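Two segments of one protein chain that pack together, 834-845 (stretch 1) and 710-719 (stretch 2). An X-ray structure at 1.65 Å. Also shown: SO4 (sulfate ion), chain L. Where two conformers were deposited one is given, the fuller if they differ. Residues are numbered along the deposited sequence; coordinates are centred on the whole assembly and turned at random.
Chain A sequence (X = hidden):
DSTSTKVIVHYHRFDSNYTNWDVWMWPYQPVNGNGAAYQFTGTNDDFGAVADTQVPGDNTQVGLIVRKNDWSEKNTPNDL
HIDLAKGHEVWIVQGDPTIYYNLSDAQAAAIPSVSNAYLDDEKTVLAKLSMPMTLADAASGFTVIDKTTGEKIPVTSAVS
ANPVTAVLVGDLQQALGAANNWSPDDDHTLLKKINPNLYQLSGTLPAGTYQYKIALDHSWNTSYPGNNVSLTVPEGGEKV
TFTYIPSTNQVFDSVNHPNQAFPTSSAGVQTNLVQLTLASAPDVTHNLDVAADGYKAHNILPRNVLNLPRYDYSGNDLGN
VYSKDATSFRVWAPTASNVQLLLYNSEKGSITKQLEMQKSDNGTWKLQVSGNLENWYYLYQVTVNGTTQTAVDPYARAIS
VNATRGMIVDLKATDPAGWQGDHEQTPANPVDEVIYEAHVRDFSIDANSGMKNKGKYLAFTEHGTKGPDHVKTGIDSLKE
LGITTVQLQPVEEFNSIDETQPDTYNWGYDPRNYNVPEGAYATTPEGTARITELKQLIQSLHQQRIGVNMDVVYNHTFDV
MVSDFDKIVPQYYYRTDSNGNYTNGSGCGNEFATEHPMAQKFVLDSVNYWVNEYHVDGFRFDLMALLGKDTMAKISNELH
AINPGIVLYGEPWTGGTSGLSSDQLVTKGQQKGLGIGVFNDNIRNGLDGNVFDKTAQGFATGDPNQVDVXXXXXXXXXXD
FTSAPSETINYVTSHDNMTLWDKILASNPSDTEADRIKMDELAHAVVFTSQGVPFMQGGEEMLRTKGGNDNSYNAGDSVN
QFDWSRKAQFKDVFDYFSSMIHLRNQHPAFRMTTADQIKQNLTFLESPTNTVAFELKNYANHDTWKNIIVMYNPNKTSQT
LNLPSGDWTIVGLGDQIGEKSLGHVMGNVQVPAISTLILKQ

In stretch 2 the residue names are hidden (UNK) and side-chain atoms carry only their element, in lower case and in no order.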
# COMPACT_ATOMS: atom_id res chain seq x y z
N THR A 834 -18.43 8.49 -13.08
CA THR A 834 -18.92 7.11 -13.12
C THR A 834 -18.63 6.43 -14.46
O THR A 834 -18.47 7.10 -15.50
CB THR A 834 -20.44 7.02 -12.85
OG1 THR A 834 -21.16 7.52 -13.99
CG2 THR A 834 -20.83 7.83 -11.61
N ALA A 835 -18.58 5.11 -14.42
CA ALA A 835 -18.44 4.29 -15.62
C ALA A 835 -19.59 4.53 -16.59
O ALA A 835 -19.37 4.63 -17.79
CB ALA A 835 -18.34 2.83 -15.26
N ASP A 836 -20.83 4.60 -16.08
CA ASP A 836 -21.97 4.87 -16.96
C ASP A 836 -21.88 6.20 -17.71
O ASP A 836 -22.18 6.23 -18.90
CB ASP A 836 -23.30 4.79 -16.20
CG ASP A 836 -23.61 3.39 -15.68
OD1 ASP A 836 -22.99 2.40 -16.13
OD2 ASP A 836 -24.48 3.28 -14.79
N GLN A 837 -21.45 7.28 -17.05
CA GLN A 837 -21.24 8.55 -17.73
C GLN A 837 -20.25 8.37 -18.87
O GLN A 837 -20.47 8.91 -19.95
CB GLN A 837 -20.65 9.62 -16.81
CG GLN A 837 -21.63 10.48 -16.08
CD GLN A 837 -20.90 11.60 -15.35
OE1 GLN A 837 -19.85 11.38 -14.75
NE2 GLN A 837 -21.45 12.80 -15.43
N ILE A 838 -19.14 7.68 -18.61
CA ILE A 838 -18.10 7.51 -19.65
C ILE A 838 -18.65 6.70 -20.84
O ILE A 838 -18.46 7.06 -22.00
CB ILE A 838 -16.81 6.87 -19.07
CG1 ILE A 838 -16.19 7.80 -18.00
CG2 ILE A 838 -15.82 6.53 -20.19
CD1 ILE A 838 -15.08 7.15 -17.13
N LYS A 839 -19.37 5.61 -20.55
CA LYS A 839 -19.95 4.80 -21.63
C LYS A 839 -20.98 5.62 -22.43
O LYS A 839 -21.11 5.46 -23.64
CB LYS A 839 -20.57 3.52 -21.06
CG LYS A 839 -19.55 2.56 -20.47
CD LYS A 839 -20.22 1.52 -19.58
CE LYS A 839 -19.22 0.81 -18.69
NZ LYS A 839 -18.49 -0.28 -19.37
N GLN A 840 -21.70 6.51 -21.74
CA GLN A 840 -22.70 7.35 -22.39
C GLN A 840 -22.08 8.43 -23.27
O GLN A 840 -22.58 8.72 -24.37
CB GLN A 840 -23.63 7.98 -21.35
CG GLN A 840 -24.66 8.97 -21.91
CD GLN A 840 -25.22 9.91 -20.85
OE1 GLN A 840 -25.52 9.49 -19.72
NE2 GLN A 840 -25.38 11.18 -21.20
N ASN A 841 -20.98 9.04 -22.80
CA ASN A 841 -20.52 10.30 -23.39
C ASN A 841 -19.22 10.24 -24.19
O ASN A 841 -18.91 11.17 -24.93
CB ASN A 841 -20.34 11.38 -22.31
CG ASN A 841 -21.63 11.78 -21.64
OD1 ASN A 841 -22.71 11.78 -22.25
ND2 ASN A 841 -21.53 12.15 -20.35
N LEU A 842 -18.44 9.18 -24.01
CA LEU A 842 -17.14 9.09 -24.70
C LEU A 842 -17.19 8.04 -25.80
O LEU A 842 -17.55 6.87 -25.57
CB LEU A 842 -16.01 8.78 -23.69
CG LEU A 842 -14.54 8.82 -24.18
CD1 LEU A 842 -13.57 8.96 -22.98
CD2 LEU A 842 -14.14 7.59 -25.00
N THR A 843 -16.82 8.46 -27.01
CA THR A 843 -16.77 7.59 -28.17
C THR A 843 -15.40 7.73 -28.86
O THR A 843 -14.95 8.85 -29.08
CB THR A 843 -17.91 7.97 -29.17
OG1 THR A 843 -19.18 7.93 -28.49
CG2 THR A 843 -17.94 7.03 -30.37
N PHE A 844 -14.78 6.61 -29.21
CA PHE A 844 -13.58 6.67 -30.04
C PHE A 844 -13.95 6.88 -31.51
O PHE A 844 -14.93 6.31 -31.99
CB PHE A 844 -12.73 5.40 -29.85
CG PHE A 844 -12.06 5.34 -28.52
CD1 PHE A 844 -10.94 6.13 -28.26
CD2 PHE A 844 -12.58 4.53 -27.50
CE1 PHE A 844 -10.33 6.12 -27.02
CE2 PHE A 844 -11.97 4.50 -26.22
CZ PHE A 844 -10.83 5.29 -25.98
N LEU A 845 -13.18 7.74 -32.18
CA LEU A 845 -13.40 8.07 -33.59
C LEU A 845 -12.39 7.33 -34.45
O LEU A 845 -11.22 7.16 -34.06
CB LEU A 845 -13.24 9.58 -33.80
CG LEU A 845 -14.13 10.54 -32.99
CD1 LEU A 845 -13.86 12.00 -33.32
CD2 LEU A 845 -15.62 10.22 -33.20
N UNK A 710 -3.67 2.30 -24.55
CA UNK A 710 -3.98 3.73 -24.36
C UNK A 710 -5.48 3.99 -24.33
O UNK A 710 -5.97 4.77 -23.51
c UNK A 710 -3.27 4.61 -25.44
c UNK A 710 -1.12 4.79 -23.94
c UNK A 710 -1.74 4.49 -25.34
c UNK A 710 -3.71 6.07 -25.34
N UNK A 711 -6.22 3.35 -25.24
CA UNK A 711 -7.68 3.48 -25.21
C UNK A 711 -8.25 3.06 -23.85
O UNK A 711 -9.14 3.71 -23.31
c UNK A 711 -8.31 2.66 -26.34
c UNK A 711 -8.52 2.39 -28.85
n UNK A 711 -10.29 1.88 -30.46
c UNK A 711 -8.09 3.31 -27.72
c UNK A 711 -10.01 2.41 -29.09
N UNK A 712 -7.75 1.95 -23.31
CA UNK A 712 -8.22 1.48 -22.01
C UNK A 712 -7.91 2.46 -20.88
O UNK A 712 -8.72 2.61 -19.96
n UNK A 712 -8.11 -1.60 -23.36
o UNK A 712 -9.63 -1.27 -21.73
c UNK A 712 -8.55 -0.99 -22.26
c UNK A 712 -7.68 0.09 -21.70
N UNK A 713 -6.76 3.13 -20.96
CA UNK A 713 -6.43 4.20 -20.02
C UNK A 713 -7.27 5.46 -20.20
O UNK A 713 -7.64 6.11 -19.21
N UNK A 714 -7.57 5.83 -21.45
CA UNK A 714 -8.38 7.02 -21.74
C UNK A 714 -9.76 6.93 -21.05
O UNK A 714 -10.28 7.92 -20.53
c UNK A 714 -9.78 8.11 -23.57
c UNK A 714 -7.29 7.86 -23.90
c UNK A 714 -8.56 7.25 -23.28
N UNK A 715 -10.35 5.73 -21.03
CA UNK A 715 -11.68 5.58 -20.44
C UNK A 715 -11.66 5.33 -18.92
O UNK A 715 -12.64 4.86 -18.35
c UNK A 715 -12.55 4.51 -21.17
c UNK A 715 -12.74 4.89 -22.65
c UNK A 715 -11.95 3.11 -21.05
c UNK A 715 -12.91 2.01 -21.58
N UNK A 716 -10.54 5.68 -18.27
CA UNK A 716 -10.43 5.57 -16.81
C UNK A 716 -10.41 4.13 -16.34
O UNK A 716 -10.86 3.86 -15.22
N UNK A 717 -9.92 3.23 -17.20
CA UNK A 717 -9.66 1.83 -16.87
C UNK A 717 -10.88 0.97 -16.51
O UNK A 717 -10.72 -0.13 -15.96
c UNK A 717 -8.60 1.75 -15.77
o UNK A 717 -7.38 2.28 -16.27
N UNK A 718 -12.06 1.47 -16.85
CA UNK A 718 -13.34 0.83 -16.46
C UNK A 718 -13.59 -0.52 -17.14
O UNK A 718 -14.48 -1.28 -16.73
c UNK A 718 -14.43 3.04 -15.75
c UNK A 718 -14.65 2.16 -18.17
c UNK A 718 -14.53 1.78 -16.69
c UNK A 718 -15.90 3.02 -18.50
N UNK A 719 -12.81 -0.83 -18.18
CA UNK A 719 -12.88 -2.14 -18.83
C UNK A 719 -11.61 -2.94 -18.58
O UNK A 719 -11.42 -4.00 -19.17
o UNK A 719 -15.65 -0.68 -22.61
c UNK A 719 -14.67 -1.28 -22.17
c UNK A 719 -14.46 -1.41 -20.68
n UNK A 719 -13.77 -1.84 -22.97
c UNK A 719 -13.11 -2.00 -20.34
S SO4 L . -24.09 14.01 -17.79
O1 SO4 L . -24.09 15.33 -17.14
O2 SO4 L . -24.28 12.98 -16.76
O3 SO4 L . -22.83 13.82 -18.49
O4 SO4 L . -25.19 13.91 -18.75

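Position 710 carries four side-chain carbons, forked at the first, with one arm two carbons long. Its side chain makes no contact with stretch 1, and the branching identifies isoleucine, I710.

Position 711 has four carbons in a row ending in nitrogen, and the chain lies over a face of the F844 ring. An unbranched chain of this kind can only be lysine. In K711, CE lies 3.7 Å from the centroid of the F844 ring and 16° off the ring normal, a CH-pi contact over the face. NZ is 4.8 Å from the same centroid at 29°, an off-centre cation-pi interaction.

At 712 two carbons are followed by one oxygen and one nitrogen on the second. This is an amide one carbon short of glutamine, N712, whose CA-to-CB bond points away from stretch 1.

Position 713 has no side-chain atoms and is G713; its carbonyl O accepts from the backbone N of position 716 at 3.1 Å.

Position 714 shows three carbons, one carrying the other two, and a carbon of the fork meets L842 and F844: valine. CG1 of V714 lies 3.9 Å from L842 CD1 and 3.9 Å from F844 CZ, so one methyl meets both side chains.

Four carbons recur at 715, again forked at the first with one two-carbon arm, and they meet I838, L842 and F844, giving I715. Its CG2 is 3.8 Å from L842 CD2 and 3.7 Å from F844 CE2, while its CB lies 4.0 Å from I838 CG2. It is the first residue to leave helical phi/psi after the helix, and it opens a type I' turn.

Position 716 lacks a side chain: G716. Its phi of 68° favours glycine, and an ideal CB would lie 3.7 Å from I838 CD1.

At 717 one carbon bears one oxygen, hence S717, which is out of reach of stretch 1.

Position 718 repeats the forked four-carbon pattern, its carbons meeting A835, I838 and K839, and closes the turn as I718. Its CG2 is 3.9 Å from A835 CB, and its CD1 is 3.9 Å from I838 CG2 and 4.0 Å from K839 CE.

Position 719 has three carbons, the third bearing oxygen and nitrogen, and its end comes near K839, which defines Q719. Its OE1 is 4.3 Å from K839 NZ.

The contact buries 501 Å², both sides summed, without a hydrogen bond across it. Strand 842-844 and helix 710-714 run nearly antiparallel, at 168°, with axes 10.8 Å apart at closest approach. Side chains fill that gap: F844 and L842 pack against K711, V714 and I715. Past the helix, the turn presents I718 to A835 and I838, extending the apolar packing along the helix of stretch 1.

Stretch 2, residues 710-719: IKNGVIGSIQ
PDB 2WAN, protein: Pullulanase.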